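Local coordinates for protein glutathione s-transferase III (Zea mays, PDB 1AW9) that probably conjugates reduced glutathione to hydrophobic electrophiles, including certain herbicides, as a homodimeric phi-class glutathione transferase, at residues A[84-95]-A[153-164]. Numbering follows the deposited sequence.
Sequences DLLPATASAAKL and NKYLAGDEFTLA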
loop_
_atom_site.group_PDB
_atom_site.type_symbol
_atom_site.label_atom_id
_atom_site.label_comp_id
_atom_site.label_asym_id
_atom_site.label_seq_id
_atom_site.Cartn_x
_atom_site.Cartn_y
_atom_site.Cartn_z
ATOM N N ASP A 84 26.355 -15.655 31.130
ATOM C CA ASP A 84 26.690 -16.467 30.005
ATOM C C ASP A 84 25.432 -16.405 29.140
ATOM O O ASP A 84 24.446 -17.092 29.432
ATOM C CB ASP A 84 26.971 -17.900 30.453
ATOM C CG ASP A 84 27.550 -18.758 29.340
ATOM O OD1 ASP A 84 27.782 -18.225 28.218
ATOM O OD2 ASP A 84 27.784 -19.969 29.601
ATOM N N LEU A 85 25.427 -15.527 28.135
ATOM C CA LEU A 85 24.249 -15.413 27.262
ATOM C C LEU A 85 24.173 -16.591 26.297
ATOM O O LEU A 85 23.153 -16.819 25.640
ATOM C CB LEU A 85 24.210 -14.060 26.539
ATOM C CG LEU A 85 24.067 -12.831 27.430
ATOM C CD1 LEU A 85 24.347 -11.606 26.635
ATOM C CD2 LEU A 85 22.724 -12.746 28.079
ATOM N N LEU A 86 25.235 -17.376 26.247
ATOM C CA LEU A 86 25.247 -18.552 25.398
ATOM C C LEU A 86 25.645 -19.793 26.224
ATOM O O LEU A 86 26.703 -20.384 25.988
ATOM C CB LEU A 86 26.195 -18.335 24.207
ATOM C CG LEU A 86 25.824 -17.270 23.149
ATOM C CD1 LEU A 86 27.048 -16.892 22.336
ATOM C CD2 LEU A 86 24.716 -17.752 22.244
ATOM N N PRO A 87 24.805 -20.187 27.221
ATOM C CA PRO A 87 25.063 -21.345 28.084
ATOM C C PRO A 87 25.112 -22.618 27.280
ATOM O O PRO A 87 24.292 -22.812 26.393
ATOM C CB PRO A 87 23.836 -21.372 28.994
ATOM C CG PRO A 87 23.412 -19.957 29.055
ATOM C CD PRO A 87 23.526 -19.565 27.613
ATOM N N ALA A 88 26.064 -23.489 27.590
ATOM C CA ALA A 88 26.163 -24.769 26.898
ATOM C C ALA A 88 25.107 -25.719 27.496
ATOM O O ALA A 88 24.880 -26.835 27.003
ATOM C CB ALA A 88 27.565 -25.346 27.035
ATOM N N THR A 89 24.466 -25.247 28.564
ATOM C CA THR A 89 23.400 -25.985 29.225
ATOM C C THR A 89 22.062 -25.736 28.506
ATOM O O THR A 89 21.118 -26.527 28.646
ATOM C CB THR A 89 23.268 -25.554 30.702
ATOM O OG1 THR A 89 23.473 -24.135 30.805
ATOM C CG2 THR A 89 24.283 -26.309 31.578
ATOM N N ALA A 90 21.968 -24.625 27.769
ATOM C CA ALA A 90 20.750 -24.287 27.036
ATOM C C ALA A 90 20.664 -25.198 25.817
ATOM O O ALA A 90 21.683 -25.701 25.357
ATOM C CB ALA A 90 20.778 -22.813 26.612
ATOM N N SER A 91 19.462 -25.470 25.322
ATOM C CA SER A 91 19.335 -26.316 24.140
ATOM C C SER A 91 19.865 -25.510 22.958
ATOM O O SER A 91 19.460 -24.362 22.768
ATOM C CB SER A 91 17.864 -26.667 23.877
ATOM O OG SER A 91 17.715 -27.372 22.646
ATOM N N ALA A 92 20.760 -26.090 22.167
ATOM C CA ALA A 92 21.298 -25.387 20.997
ATOM C C ALA A 92 20.271 -25.258 19.879
ATOM O O ALA A 92 20.308 -24.306 19.112
ATOM C CB ALA A 92 22.515 -26.095 20.475
ATOM N N ALA A 93 19.391 -26.254 19.764
ATOM C CA ALA A 93 18.350 -26.258 18.752
ATOM C C ALA A 93 17.349 -25.166 19.079
ATOM O O ALA A 93 16.939 -24.436 18.187
ATOM C CB ALA A 93 17.659 -27.607 18.706
ATOM N N LYS A 94 16.956 -25.046 20.348
ATOM C CA LYS A 94 16.012 -24.016 20.755
ATOM C C LYS A 94 16.633 -22.632 20.710
ATOM O O LYS A 94 15.991 -21.649 20.311
ATOM C CB LYS A 94 15.501 -24.268 22.162
ATOM C CG LYS A 94 14.549 -25.419 22.275
ATOM C CD LYS A 94 14.003 -25.543 23.696
ATOM C CE LYS A 94 13.011 -26.675 23.800
ATOM N NZ LYS A 94 12.692 -26.884 25.236
ATOM N N LEU A 95 17.877 -22.531 21.152
ATOM C CA LEU A 95 18.519 -21.245 21.146
ATOM C C LEU A 95 18.600 -20.624 19.732
ATOM O O LEU A 95 18.314 -19.445 19.572
ATOM C CB LEU A 95 19.895 -21.337 21.755
ATOM C CG LEU A 95 20.554 -19.959 21.816
ATOM C CD1 LEU A 95 19.772 -19.003 22.716
ATOM C CD2 LEU A 95 21.955 -20.116 22.309
ATOM N N ASN A 153 8.531 -23.877 28.930
ATOM C CA ASN A 153 9.951 -23.570 29.119
ATOM C C ASN A 153 10.048 -22.332 29.947
ATOM O O ASN A 153 9.288 -21.404 29.745
ATOM C CB ASN A 153 10.614 -23.257 27.789
ATOM C CG ASN A 153 10.743 -24.456 26.906
ATOM O OD1 ASN A 153 11.768 -25.137 26.936
ATOM N ND2 ASN A 153 9.731 -24.705 26.069
ATOM N N LYS A 154 11.001 -22.263 30.849
ATOM C CA LYS A 154 11.092 -21.083 31.665
ATOM C C LYS A 154 11.446 -19.883 30.798
ATOM O O LYS A 154 10.886 -18.787 30.950
ATOM C CB LYS A 154 12.138 -21.291 32.738
ATOM C CG LYS A 154 11.832 -20.537 34.000
ATOM C CD LYS A 154 12.991 -20.638 34.983
ATOM C CE LYS A 154 13.323 -22.102 35.363
ATOM N NZ LYS A 154 13.969 -22.910 34.264
ATOM N N TYR A 155 12.442 -20.080 29.944
ATOM C CA TYR A 155 12.890 -19.058 29.018
ATOM C C TYR A 155 12.819 -19.680 27.658
ATOM O O TYR A 155 12.580 -20.881 27.536
ATOM C CB TYR A 155 14.308 -18.617 29.324
ATOM C CG TYR A 155 14.394 -17.824 30.592
ATOM C CD1 TYR A 155 14.191 -16.445 30.600
ATOM C CD2 TYR A 155 14.650 -18.460 31.793
ATOM C CE1 TYR A 155 14.238 -15.718 31.784
ATOM C CE2 TYR A 155 14.696 -17.758 32.977
ATOM C CZ TYR A 155 14.492 -16.396 32.976
ATOM O OH TYR A 155 14.535 -15.742 34.188
ATOM N N LEU A 156 13.043 -18.864 26.629
ATOM C CA LEU A 156 12.984 -19.307 25.226
ATOM C C LEU A 156 13.776 -20.574 24.928
ATOM O O LEU A 156 13.221 -21.528 24.387
ATOM C CB LEU A 156 13.357 -18.155 24.232
ATOM C CG LEU A 156 12.367 -16.969 24.238
ATOM C CD1 LEU A 156 12.719 -15.948 23.215
ATOM C CD2 LEU A 156 10.914 -17.451 24.055
ATOM N N ALA A 157 15.052 -20.596 25.305
ATOM C CA ALA A 157 15.909 -21.748 25.033
ATOM C C ALA A 157 15.923 -22.841 26.122
ATOM O O ALA A 157 16.630 -23.846 25.983
ATOM C CB ALA A 157 17.320 -21.261 24.743
ATOM N N GLY A 158 15.184 -22.623 27.208
ATOM C CA GLY A 158 15.162 -23.599 28.276
ATOM C C GLY A 158 15.065 -23.007 29.665
ATOM O O GLY A 158 14.365 -22.030 29.888
ATOM N N ASP A 159 15.788 -23.609 30.598
ATOM C CA ASP A 159 15.782 -23.202 31.987
ATOM C C ASP A 159 16.456 -21.890 32.272
ATOM O O ASP A 159 16.155 -21.228 33.267
ATOM C CB ASP A 159 16.480 -24.266 32.839
ATOM C CG ASP A 159 15.738 -25.590 32.867
ATOM O OD1 ASP A 159 14.575 -25.602 33.320
ATOM O OD2 ASP A 159 16.320 -26.622 32.454
ATOM N N GLU A 160 17.407 -21.526 31.430
ATOM C CA GLU A 160 18.160 -20.303 31.660
ATOM C C GLU A 160 17.950 -19.203 30.658
ATOM O O GLU A 160 17.566 -19.451 29.517
ATOM C CB GLU A 160 19.651 -20.615 31.750
ATOM C CG GLU A 160 20.136 -21.643 30.733
ATOM C CD GLU A 160 20.441 -22.992 31.367
ATOM O OE1 GLU A 160 20.775 -23.015 32.584
ATOM O OE2 GLU A 160 20.343 -24.023 30.651
ATOM N N PHE A 161 18.214 -17.990 31.121
ATOM C CA PHE A 161 18.105 -16.779 30.341
ATOM C C PHE A 161 19.305 -16.766 29.381
ATOM O O PHE A 161 20.452 -16.972 29.796
ATOM C CB PHE A 161 18.117 -15.590 31.301
ATOM C CG PHE A 161 18.200 -14.259 30.635
ATOM C CD1 PHE A 161 19.441 -13.693 30.333
ATOM C CD2 PHE A 161 17.047 -13.521 30.397
ATOM C CE1 PHE A 161 19.533 -12.419 29.823
ATOM C CE2 PHE A 161 17.125 -12.217 29.875
ATOM C CZ PHE A 161 18.362 -11.668 29.592
ATOM N N THR A 162 19.016 -16.635 28.088
ATOM C CA THR A 162 20.064 -16.624 27.094
ATOM C C THR A 162 19.928 -15.389 26.218
ATOM O O THR A 162 19.115 -14.496 26.495
ATOM C CB THR A 162 20.039 -17.904 26.193
ATOM O OG1 THR A 162 18.805 -17.963 25.467
ATOM C CG2 THR A 162 20.191 -19.176 27.033
ATOM N N LEU A 163 20.764 -15.335 25.178
ATOM C CA LEU A 163 20.781 -14.251 24.212
ATOM C C LEU A 163 19.387 -14.130 23.570
ATOM O O LEU A 163 18.890 -13.021 23.342
ATOM C CB LEU A 163 21.839 -14.549 23.153
ATOM C CG LEU A 163 22.120 -13.475 22.092
ATOM C CD1 LEU A 163 22.660 -12.195 22.751
ATOM C CD2 LEU A 163 23.098 -14.029 21.067
ATOM N N ALA A 164 18.760 -15.268 23.302
ATOM C CA ALA A 164 17.429 -15.288 22.705
ATOM C C ALA A 164 16.453 -14.390 23.468
ATOM O O ALA A 164 15.733 -13.607 22.840
ATOM C CB ALA A 164 16.891 -16.722 22.612
HETATM O O HOH W 1 22.503 -17.667 31.304
#
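K94 and N153 join the two segments by a side-chain hydrogen bond: the lysine, extended beyond CG, reaches along the 153-164 loop until NZ lies 2.6 Å from OD1 of N153, in the carbonyl plane and on a lone pair. A methionine in place of K94 would probably leave that amide oxygen without its charged donor. N153 also donates through ND2 to the carbonyl of H149, and its side chain lies near a bound cadmium ion. Two backbone bonds hold the loops together, L163 N to L85 O at 2.9 Å and a weak one from S91 N to A157 O at 3.3 Å. A water donates to both D84 O and F161 O, and T89 OG1 gives E160 OE2 a weak bond. T162 is the N-cap of helix 163-166: with OG1 turned between backbone N and carbonyl carbon (chi1 62°), it accepts a weak bond from A164 N. In the apolar packing, T162 CG2 presses on P87 CD, a tight 3.4 Å, and on A90 CB. L95 CD1 touches A164 CB at 3.7 Å, and A157 CB packs on the start of helix 92-122; near the start of the 84-95 segment, L85 CD2 meets the F161 ring obliquely. The contact ties the loop entering helix 92-122 to the one between helices 129-152 and 163-166; L85, L86 and L163 carry it onto helices 12-23 and 67-77 of the thioredoxin-like N-terminal domain, at the junction of the two GST domains.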